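Local structure of HTH-type transcriptional regulator PrpR (Mycobacterium tuberculosis, 6D2S) at residues Arg139-Ala144 against Asp153-Arg158; Pro182-Arg187 against Arg238-Val243; Glu26-Glu31 against Asn128-Ala133. The protein regulates transcription of the enzymes that break down short-chain fatty acids through the glyoxylate and methylcitrate cycles and is needed to assimilate cholesterol-derived propionate. All coordinates share one frame; numbering follows the deposited sequence.

Interaction 1 of 3, residues Arg139-Ala144 against Asp153-Arg158; sequences REFHRA and DLLGRR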
loop_
_atom_site.group_PDB
_atom_site.type_symbol
_atom_site.label_atom_id
_atom_site.label_comp_id
_atom_site.label_asym_id
_atom_site.label_seq_id
_atom_site.Cartn_x
_atom_site.Cartn_y
_atom_site.Cartn_z
ATOM N N ARG A 139 2.746 -13.146 6.019
ATOM C CA ARG A 139 2.736 -14.542 5.597
ATOM C C ARG A 139 1.384 -14.927 5.014
ATOM O O ARG A 139 1.310 -15.651 4.013
ATOM C CB ARG A 139 3.091 -15.462 6.769
ATOM C CG ARG A 139 4.542 -15.383 7.221
ATOM C CD ARG A 139 4.825 -16.443 8.272
ATOM N NE ARG A 139 6.196 -16.389 8.767
ATOM C CZ ARG A 139 6.679 -17.183 9.720
ATOM N NH1 ARG A 139 5.900 -18.096 10.284
ATOM N NH2 ARG A 139 7.942 -17.062 10.109
ATOM N N GLU A 140 0.305 -14.469 5.642
ATOM C CA GLU A 140 -1.027 -14.764 5.128
ATOM C C GLU A 140 -1.226 -14.147 3.749
ATOM O O GLU A 140 -1.773 -14.791 2.845
ATOM C CB GLU A 140 -2.088 -14.252 6.111
ATOM C CG GLU A 140 -3.513 -14.461 5.624
ATOM C CD GLU A 140 -4.563 -14.002 6.633
ATOM O OE1 GLU A 140 -4.243 -13.901 7.837
ATOM O OE2 GLU A 140 -5.704 -13.736 6.209
ATOM N N PHE A 141 -0.806 -12.892 3.574
ATOM C CA PHE A 141 -0.976 -12.220 2.292
ATOM C C PHE A 141 -0.110 -12.862 1.214
ATOM O O PHE A 141 -0.567 -13.079 0.081
ATOM C CB PHE A 141 -0.636 -10.734 2.447
ATOM C CG PHE A 141 -0.812 -9.944 1.188
ATOM C CD1 PHE A 141 -2.083 -9.644 0.718
ATOM C CD2 PHE A 141 0.303 -9.482 0.477
ATOM C CE1 PHE A 141 -2.252 -8.908 -0.462
ATOM C CE2 PHE A 141 0.141 -8.748 -0.690
ATOM C CZ PHE A 141 -1.135 -8.465 -1.165
ATOM N N HIS A 142 1.141 -13.178 1.556
ATOM C CA HIS A 142 2.034 -13.844 0.608
ATOM C C HIS A 142 1.452 -15.176 0.169
ATOM O O HIS A 142 1.416 -15.488 -1.031
ATOM C CB HIS A 142 3.416 -14.032 1.245
ATOM C CG HIS A 142 4.427 -14.664 0.335
ATOM N ND1 HIS A 142 4.609 -16.029 0.258
ATOM C CD2 HIS A 142 5.317 -14.117 -0.525
ATOM C CE1 HIS A 142 5.564 -16.295 -0.618
ATOM N NE2 HIS A 142 6.017 -15.151 -1.100
ATOM N N ARG A 143 0.984 -15.978 1.136
ATOM C CA ARG A 143 0.358 -17.253 0.802
ATOM C C ARG A 143 -0.852 -17.048 -0.100
ATOM O O ARG A 143 -1.047 -17.799 -1.064
ATOM C CB ARG A 143 -0.034 -17.992 2.085
ATOM C CG ARG A 143 -0.688 -19.349 1.871
ATOM C CD ARG A 143 -0.903 -20.082 3.200
ATOM N NE ARG A 143 -1.856 -19.404 4.084
ATOM C CZ ARG A 143 -1.519 -18.696 5.160
ATOM N NH1 ARG A 143 -0.242 -18.563 5.502
ATOM N NH2 ARG A 143 -2.460 -18.119 5.900
ATOM N N ALA A 144 -1.668 -16.031 0.187
ATOM C CA ALA A 144 -2.851 -15.777 -0.632
ATOM C C ALA A 144 -2.464 -15.330 -2.032
ATOM O O ALA A 144 -3.103 -15.726 -3.016
ATOM C CB ALA A 144 -3.737 -14.718 0.033
ATOM N N ASP A 153 -7.513 -8.218 -8.035
ATOM C CA ASP A 153 -8.923 -8.047 -7.684
ATOM C C ASP A 153 -9.395 -9.097 -6.677
ATOM O O ASP A 153 -10.117 -8.773 -5.722
ATOM C CB ASP A 153 -9.768 -8.097 -8.953
ATOM C CG ASP A 153 -9.542 -6.886 -9.840
ATOM O OD1 ASP A 153 -9.811 -5.759 -9.375
ATOM O OD2 ASP A 153 -9.071 -7.053 -10.984
ATOM N N LEU A 154 -9.035 -10.366 -6.885
ATOM C CA LEU A 154 -9.446 -11.386 -5.921
ATOM C C LEU A 154 -8.768 -11.186 -4.570
ATOM O O LEU A 154 -9.381 -11.442 -3.524
ATOM C CB LEU A 154 -9.153 -12.786 -6.458
ATOM C CG LEU A 154 -10.013 -13.256 -7.630
ATOM C CD1 LEU A 154 -9.719 -14.727 -7.941
ATOM C CD2 LEU A 154 -11.494 -13.045 -7.338
ATOM N N LEU A 155 -7.500 -10.760 -4.565
ATOM C CA LEU A 155 -6.850 -10.411 -3.302
ATOM C C LEU A 155 -7.589 -9.272 -2.606
ATOM O O LEU A 155 -7.790 -9.303 -1.387
ATOM C CB LEU A 155 -5.390 -10.016 -3.547
ATOM C CG LEU A 155 -4.432 -11.166 -3.872
ATOM C CD1 LEU A 155 -3.130 -10.627 -4.472
ATOM C CD2 LEU A 155 -4.163 -11.951 -2.595
ATOM N N GLY A 156 -7.994 -8.255 -3.367
ATOM C CA GLY A 156 -8.734 -7.157 -2.766
ATOM C C GLY A 156 -10.043 -7.617 -2.153
ATOM O O GLY A 156 -10.388 -7.250 -1.024
ATOM N N ARG A 157 -10.794 -8.430 -2.892
ATOM C CA ARG A 157 -12.051 -8.943 -2.359
ATOM C C ARG A 157 -11.815 -9.849 -1.158
ATOM O O ARG A 157 -12.587 -9.824 -0.191
ATOM C CB ARG A 157 -12.815 -9.682 -3.456
ATOM C CG ARG A 157 -13.333 -8.755 -4.531
ATOM C CD ARG A 157 -14.466 -9.391 -5.317
ATOM N NE ARG A 157 -13.975 -10.159 -6.452
ATOM C CZ ARG A 157 -13.691 -9.626 -7.634
ATOM N NH1 ARG A 157 -13.845 -8.322 -7.827
ATOM N NH2 ARG A 157 -13.253 -10.394 -8.622
ATOM N N ARG A 158 -10.753 -10.650 -1.196
ATOM C CA ARG A 158 -10.475 -11.558 -0.088
ATOM C C ARG A 158 -10.171 -10.803 1.199
ATOM O O ARG A 158 -10.662 -11.174 2.276
ATOM C CB ARG A 158 -9.306 -12.474 -0.441
ATOM C CG ARG A 158 -8.808 -13.306 0.737
ATOM C CD ARG A 158 -8.094 -14.554 0.251
ATOM N NE ARG A 158 -7.323 -15.197 1.309
ATOM C CZ ARG A 158 -6.744 -16.387 1.184
ATOM N NH1 ARG A 158 -6.864 -17.065 0.050
ATOM N NH2 ARG A 158 -6.054 -16.903 2.192
HETATM O O HOH W 1 -6.776 -14.836 4.078
#
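R158 reaches across to A144 and lays its guanidinium flat over the alanine methyl. From CB the chain leaves with CG anti to the backbone N (chi1 171°) and stays extended through CG and CD to NE; this extended form is what carries the head group to the partner helix. CB and CG touch nothing of A144; CD comes to 4.4 Å from A144 CB. NE is the first atom to find a polar partner: it donates to a water at 2.8 Å from the water oxygen, and that water donates in turn to E140 OE2 at 2.6 Å. The arginine is thus joined to the carboxylate indirectly, since R158 NH2 and E140 OE2 stay 5.1 Å apart. CZ lies 3.6 Å from A144 CB, with the methyl over the centre of one guanidinium face, while the water sits at the edge in the guanidinium plane. One turn back, L155 CD2 packs 3.8 Å from A144 CB and also meets F141 CE1 at 4.2 Å. E140 OE2 has a second partner in T36 OG1, and F159 lies against both E140 and A144. The short helix axes approach to 11.3 Å at 140°, a roughly antiparallel pairing of consecutive helices, 138-147 and 152-159: a helical hairpin within the IrrE N-terminal-like domain.

Interaction 2 of 3, residues Pro182-Arg187 against Arg238-Val243; sequences PFIFVR and RSYFWV
I184 and W242 make the tightest contact of this pair. The CG2 methyl of I184 stands at the edge of the indole, near its plane, 3.7 Å from W242 CH2. That methyl lies anti to the backbone N; chi1 (-60°) puts CG1 beside the backbone N, and an extended chi2 (166°) carries CD1 to 3.9 Å from Y240 CE1. The isoleucine therefore serves two aromatic rings with two branches. V186 adds CG2, which meets the six-membered ring of the indole obliquely, 3.8 Å from W242 CZ3. All four side chains are buried and the contact is wholly apolar.

The backbones are far apart for strands: the axes come no nearer than 9.1 Å and diverge by 49°. This fits the five-stranded antiparallel sheet of strand order 2-1-5-4-3, in a C-terminal domain assigned to the GAF clan, where strands 183-189 and 239-247 both pair with the central strand 261-268 and hence run the same way, turned by the sheet twist. I184 bonds through its backbone to G266, and V186 to G264. Paired residues of neighbouring strands share a face, so these glycines raise no side chain between the aliphatic and aromatic groups, consistent with W242 reaching over the central strand.

Farther out, K196 of strand 194-198 lies against both I184 and V186, and A232 of strand 228-233 against W242. The Y240 side chain also touches T201 and M234, and its hydroxyl OH is hydrogen-bonded to D236 OD2.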
loop_
_atom_site.group_PDB
_atom_site.type_symbol
_atom_site.label_atom_id
_atom_site.label_comp_id
_atom_site.label_asym_id
_atom_site.label_seq_id
_atom_site.Cartn_x
_atom_site.Cartn_y
_atom_site.Cartn_z
ATOM N N PRO A 182 9.227 -9.841 -7.455
ATOM C CA PRO A 182 9.699 -8.450 -7.369
ATOM C C PRO A 182 8.984 -7.583 -8.397
ATOM O O PRO A 182 9.061 -7.844 -9.601
ATOM C CB PRO A 182 11.203 -8.558 -7.673
ATOM C CG PRO A 182 11.501 -10.005 -7.824
ATOM C CD PRO A 182 10.237 -10.750 -8.018
ATOM N N PHE A 183 8.276 -6.558 -7.926
ATOM C CA PHE A 183 7.499 -5.682 -8.797
ATOM C C PHE A 183 8.079 -4.274 -8.826
ATOM O O PHE A 183 8.663 -3.805 -7.847
ATOM C CB PHE A 183 6.039 -5.568 -8.345
ATOM C CG PHE A 183 5.210 -6.804 -8.573
ATOM C CD1 PHE A 183 4.822 -7.173 -9.855
ATOM C CD2 PHE A 183 4.773 -7.567 -7.488
ATOM C CE1 PHE A 183 4.034 -8.293 -10.057
ATOM C CE2 PHE A 183 3.977 -8.685 -7.679
ATOM C CZ PHE A 183 3.610 -9.051 -8.966
ATOM N N ILE A 184 7.907 -3.604 -9.974
ATOM C CA ILE A 184 7.941 -2.147 -10.053
ATOM C C ILE A 184 6.521 -1.644 -9.860
ATOM O O ILE A 184 5.604 -2.080 -10.567
ATOM C CB ILE A 184 8.488 -1.672 -11.412
ATOM C CG1 ILE A 184 9.912 -2.174 -11.651
ATOM C CG2 ILE A 184 8.381 -0.147 -11.521
ATOM C CD1 ILE A 184 10.350 -2.023 -13.094
ATOM N N PHE A 185 6.331 -0.730 -8.914
ATOM C CA PHE A 185 5.024 -0.130 -8.665
ATOM C C PHE A 185 4.979 1.257 -9.298
ATOM O O PHE A 185 5.882 2.070 -9.083
ATOM C CB PHE A 185 4.754 -0.060 -7.161
ATOM C CG PHE A 185 3.509 0.694 -6.783
ATOM C CD1 PHE A 185 3.541 2.072 -6.599
ATOM C CD2 PHE A 185 2.316 0.027 -6.577
ATOM C CE1 PHE A 185 2.396 2.768 -6.235
ATOM C CE2 PHE A 185 1.167 0.717 -6.200
ATOM C CZ PHE A 185 1.205 2.086 -6.034
ATOM N N VAL A 186 3.942 1.522 -10.092
ATOM C CA VAL A 186 3.793 2.804 -10.772
ATOM C C VAL A 186 2.391 3.335 -10.525
ATOM O O VAL A 186 1.402 2.624 -10.736
ATOM C CB VAL A 186 4.059 2.694 -12.288
ATOM C CG1 VAL A 186 3.750 4.032 -12.975
ATOM C CG2 VAL A 186 5.495 2.288 -12.548
ATOM N N ARG A 187 2.309 4.581 -10.081
ATOM C CA ARG A 187 1.049 5.292 -9.950
ATOM C C ARG A 187 1.145 6.602 -10.718
ATOM O O ARG A 187 2.172 7.285 -10.665
ATOM C CB ARG A 187 0.714 5.567 -8.484
ATOM C CG ARG A 187 -0.583 6.326 -8.303
ATOM C CD ARG A 187 -0.871 6.592 -6.843
ATOM N NE ARG A 187 0.246 7.242 -6.166
ATOM C CZ ARG A 187 0.596 8.511 -6.354
ATOM N NH1 ARG A 187 -0.077 9.263 -7.214
ATOM N NH2 ARG A 187 1.619 9.025 -5.689
ATOM N N ARG A 238 15.579 -5.890 -20.606
ATOM C CA ARG A 238 14.703 -7.010 -20.305
ATOM C C ARG A 238 13.250 -6.595 -20.478
ATOM O O ARG A 238 12.905 -5.416 -20.365
ATOM C CB ARG A 238 14.955 -7.531 -18.889
ATOM C CG ARG A 238 16.393 -8.018 -18.707
ATOM C CD ARG A 238 16.582 -8.747 -17.408
ATOM N NE ARG A 238 15.705 -9.907 -17.303
ATOM C CZ ARG A 238 16.029 -11.134 -17.700
ATOM N NH1 ARG A 238 17.221 -11.367 -18.238
ATOM N NH2 ARG A 238 15.163 -12.128 -17.552
ATOM N N SER A 239 12.405 -7.580 -20.772
ATOM C CA SER A 239 10.982 -7.344 -20.943
ATOM C C SER A 239 10.266 -7.489 -19.611
ATOM O O SER A 239 10.588 -8.373 -18.814
ATOM C CB SER A 239 10.382 -8.318 -21.955
ATOM O OG SER A 239 11.008 -8.164 -23.225
ATOM N N TYR A 240 9.286 -6.618 -19.390
ATOM C CA TYR A 240 8.479 -6.626 -18.181
ATOM C C TYR A 240 7.025 -6.849 -18.556
ATOM O O TYR A 240 6.552 -6.340 -19.576
ATOM C CB TYR A 240 8.644 -5.323 -17.398
ATOM C CG TYR A 240 9.995 -5.240 -16.726
ATOM C CD1 TYR A 240 10.133 -5.413 -15.350
ATOM C CD2 TYR A 240 11.141 -5.033 -17.480
ATOM C CE1 TYR A 240 11.388 -5.358 -14.750
ATOM C CE2 TYR A 240 12.389 -4.974 -16.893
ATOM C CZ TYR A 240 12.511 -5.136 -15.535
ATOM O OH TYR A 240 13.772 -5.073 -14.976
ATOM N N PHE A 241 6.339 -7.642 -17.739
ATOM C CA PHE A 241 4.908 -7.844 -17.878
ATOM C C PHE A 241 4.199 -6.867 -16.948
ATOM O O PHE A 241 4.495 -6.818 -15.749
ATOM C CB PHE A 241 4.530 -9.290 -17.551
ATOM C CG PHE A 241 3.127 -9.645 -17.944
ATOM C CD1 PHE A 241 2.883 -10.422 -19.061
ATOM C CD2 PHE A 241 2.048 -9.171 -17.219
ATOM C CE1 PHE A 241 1.595 -10.739 -19.439
ATOM C CE2 PHE A 241 0.754 -9.483 -17.600
ATOM C CZ PHE A 241 0.527 -10.270 -18.697
ATOM N N TRP A 242 3.280 -6.085 -17.507
ATOM C CA TRP A 242 2.645 -4.984 -16.800
ATOM C C TRP A 242 1.150 -5.228 -16.678
ATOM O O TRP A 242 0.501 -5.658 -17.637
ATOM C CB TRP A 242 2.897 -3.655 -17.521
ATOM C CG TRP A 242 4.309 -3.154 -17.373
ATOM C CD1 TRP A 242 5.354 -3.355 -18.230
ATOM C CD2 TRP A 242 4.823 -2.368 -16.291
ATOM N NE1 TRP A 242 6.488 -2.745 -17.742
ATOM C CE2 TRP A 242 6.184 -2.127 -16.558
ATOM C CE3 TRP A 242 4.258 -1.841 -15.125
ATOM C CZ2 TRP A 242 6.991 -1.383 -15.703
ATOM C CZ3 TRP A 242 5.061 -1.109 -14.276
ATOM C CH2 TRP A 242 6.412 -0.885 -14.571
ATOM N N VAL A 243 0.606 -4.956 -15.492
ATOM C CA VAL A 243 -0.834 -5.007 -15.254
ATOM C C VAL A 243 -1.227 -3.701 -14.585
ATOM O O VAL A 243 -0.561 -3.265 -13.640
ATOM C CB VAL A 243 -1.226 -6.213 -14.377
ATOM C CG1 VAL A 243 -2.731 -6.282 -14.213
ATOM C CG2 VAL A 243 -0.685 -7.501 -14.986
#

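Interaction 3 of 3, residues Glu26-Glu31 against Asn128-Ala133; sequences ERMFTE and NYFAGA
M28 and F130 make the side-chain contact between two helices: helix 19-31 packs against helix 116-135, which lies in the IrrE N-terminal-like region. The apolar part of the contact is a methyl against a ring rim. M28 CE lies at the edge of the phenyl, near its plane, 4.1 Å from F130 CZ, and the two side chains cross at about a right angle. The methionine runs extended as far as SD and then bends at chi3 (-49°), which turns the terminal methyl, more than the sulfur, to the ring: SD is 4.5 Å from the same CZ. The F130 side chain also packs on L21 and A25 of helix 19-31 and on A96 of helix 84-99. L95 of that helix touches M28, so helix 84-99 joins the other two at this contact.

The second kind of contact is close approach of main chains. CA of E26 and CA of A133 are 6.8 Å apart, a spacing consistent with the small side chain of A133, which nestles against D22 and A25. E26 N and A133 O are 4.5 Å apart, too long for a bond.

Polar bonds all run along the helices or to other parts of the chain. T30 N donates to E26 O at 3.0 Å, an ordinary helical bond. The carboxylate of E26 is divided between two donors: OE1 makes a salt bridge with R175 NH1, while OE2 takes the backbone N of R139, probably as a hydrogen bond, at 2.9 Å.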
loop_
_atom_site.group_PDB
_atom_site.type_symbol
_atom_site.label_atom_id
_atom_site.label_comp_id
_atom_site.label_asym_id
_atom_site.label_seq_id
_atom_site.Cartn_x
_atom_site.Cartn_y
_atom_site.Cartn_z
ATOM N N GLU A 26 2.468 -7.719 11.906
ATOM C CA GLU A 26 2.039 -9.109 11.810
ATOM C C GLU A 26 1.911 -9.736 13.193
ATOM O O GLU A 26 0.961 -10.481 13.466
ATOM C CB GLU A 26 3.029 -9.897 10.940
ATOM C CG GLU A 26 2.515 -11.281 10.569
ATOM C CD GLU A 26 3.408 -11.997 9.569
ATOM O OE1 GLU A 26 4.607 -11.644 9.476
ATOM O OE2 GLU A 26 2.915 -12.924 8.890
ATOM N N ARG A 27 2.856 -9.440 14.085
ATOM C CA ARG A 27 2.768 -9.994 15.434
ATOM C C ARG A 27 1.582 -9.411 16.193
ATOM O O ARG A 27 0.886 -10.134 16.919
ATOM C CB ARG A 27 4.083 -9.760 16.180
ATOM C CG ARG A 27 5.245 -10.546 15.565
ATOM C CD ARG A 27 6.552 -10.442 16.351
ATOM N NE ARG A 27 7.215 -9.151 16.175
ATOM C CZ ARG A 27 8.528 -8.968 16.284
ATOM N NH1 ARG A 27 9.322 -9.995 16.551
ATOM N NH2 ARG A 27 9.047 -7.759 16.113
ATOM N N MET A 28 1.316 -8.113 16.026
ATOM C CA MET A 28 0.172 -7.533 16.719
ATOM C C MET A 28 -1.138 -8.101 16.187
ATOM O O MET A 28 -2.055 -8.396 16.965
ATOM C CB MET A 28 0.188 -6.009 16.600
ATOM C CG MET A 28 -0.759 -5.332 17.568
ATOM S SD MET A 28 -0.640 -3.542 17.431
ATOM C CE MET A 28 1.131 -3.319 17.523
ATOM N N PHE A 29 -1.241 -8.254 14.863
ATOM C CA PHE A 29 -2.404 -8.894 14.255
ATOM C C PHE A 29 -2.629 -10.286 14.841
ATOM O O PHE A 29 -3.742 -10.627 15.259
ATOM C CB PHE A 29 -2.200 -8.953 12.734
ATOM C CG PHE A 29 -3.354 -9.556 11.959
ATOM C CD1 PHE A 29 -3.559 -10.931 11.934
ATOM C CD2 PHE A 29 -4.194 -8.742 11.206
ATOM C CE1 PHE A 29 -4.603 -11.489 11.196
ATOM C CE2 PHE A 29 -5.244 -9.285 10.470
ATOM C CZ PHE A 29 -5.448 -10.667 10.466
ATOM N N THR A 30 -1.562 -11.090 14.910
ATOM C CA THR A 30 -1.679 -12.480 15.345
ATOM C C THR A 30 -1.919 -12.579 16.848
ATOM O O THR A 30 -2.798 -13.327 17.298
ATOM C CB THR A 30 -0.414 -13.251 14.948
ATOM O OG1 THR A 30 -0.259 -13.199 13.527
ATOM C CG2 THR A 30 -0.510 -14.711 15.398
ATOM N N GLU A 31 -1.145 -11.834 17.645
ATOM C CA GLU A 31 -1.265 -11.929 19.097
ATOM C C GLU A 31 -2.588 -11.378 19.609
ATOM O O GLU A 31 -3.044 -11.787 20.684
ATOM C CB GLU A 31 -0.101 -11.205 19.773
ATOM C CG GLU A 31 1.233 -11.920 19.618
ATOM C CD GLU A 31 2.376 -11.198 20.308
ATOM O OE1 GLU A 31 2.182 -10.039 20.736
ATOM O OE2 GLU A 31 3.470 -11.790 20.421
ATOM N N ASN A 128 1.711 4.660 7.314
ATOM C CA ASN A 128 0.934 4.053 6.236
ATOM C C ASN A 128 1.457 2.665 5.903
ATOM O O ASN A 128 0.670 1.750 5.630
ATOM C CB ASN A 128 0.974 4.920 4.974
ATOM C CG ASN A 128 0.174 6.191 5.107
ATOM O OD1 ASN A 128 -0.774 6.270 5.884
ATOM N ND2 ASN A 128 0.554 7.196 4.344
ATOM N N TYR A 129 2.785 2.505 5.857
ATOM C CA TYR A 129 3.364 1.182 5.621
ATOM C C TYR A 129 2.879 0.180 6.663
ATOM O O TYR A 129 2.470 -0.948 6.334
ATOM C CB TYR A 129 4.906 1.271 5.624
ATOM C CG TYR A 129 5.580 -0.075 5.380
ATOM C CD1 TYR A 129 5.690 -1.005 6.401
ATOM C CD2 TYR A 129 6.093 -0.406 4.121
ATOM C CE1 TYR A 129 6.283 -2.245 6.189
ATOM C CE2 TYR A 129 6.685 -1.644 3.894
ATOM C CZ TYR A 129 6.782 -2.555 4.937
ATOM O OH TYR A 129 7.379 -3.783 4.731
ATOM N N PHE A 130 2.953 0.564 7.938
ATOM C CA PHE A 130 2.461 -0.293 9.013
ATOM C C PHE A 130 0.998 -0.664 8.803
ATOM O O PHE A 130 0.611 -1.825 9.001
ATOM C CB PHE A 130 2.642 0.418 10.359
ATOM C CG PHE A 130 2.091 -0.347 11.531
ATOM C CD1 PHE A 130 2.889 -1.239 12.238
ATOM C CD2 PHE A 130 0.769 -0.165 11.933
ATOM C CE1 PHE A 130 2.381 -1.933 13.331
ATOM C CE2 PHE A 130 0.260 -0.855 13.017
ATOM C CZ PHE A 130 1.063 -1.738 13.716
ATOM N N ALA A 131 0.164 0.313 8.428
ATOM C CA ALA A 131 -1.258 0.025 8.240
ATOM C C ALA A 131 -1.460 -1.005 7.137
ATOM O O ALA A 131 -2.254 -1.936 7.286
ATOM C CB ALA A 131 -2.032 1.307 7.923
ATOM N N GLY A 132 -0.726 -0.871 6.032
ATOM C CA GLY A 132 -0.790 -1.889 4.992
ATOM C C GLY A 132 -0.344 -3.255 5.481
ATOM O O GLY A 132 -0.912 -4.278 5.095
ATOM N N ALA A 133 0.693 -3.294 6.321
ATOM C CA ALA A 133 1.215 -4.566 6.800
ATOM C C ALA A 133 0.342 -5.162 7.893
ATOM O O ALA A 133 0.436 -6.362 8.155
ATOM C CB ALA A 133 2.650 -4.406 7.309
#

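How the interactions relate
This chain is the part of PrpR holding its IrrE N-terminal-like and short-chain fatty acyl-CoA regulator C-terminal regions. Interactions 1 and 3 are both helix-to-helix contacts and touch each other: helices 116-135 and 138-147 follow in sequence, and E140 OE1 packs on F29 CE1 at 4.2 Å. Interaction 2 lies in the C-terminal region and joins strands two places apart in one sheet; its nearest atoms are about 7 Å from interaction 1. Its four touching residues are all buried, and the atoms that meet are carbons of aliphatic and aromatic groups. Interaction 3 is also largely buried but has a polar fringe at E26, whereas interaction 1 is buried with a hydrated, charged edge at R158.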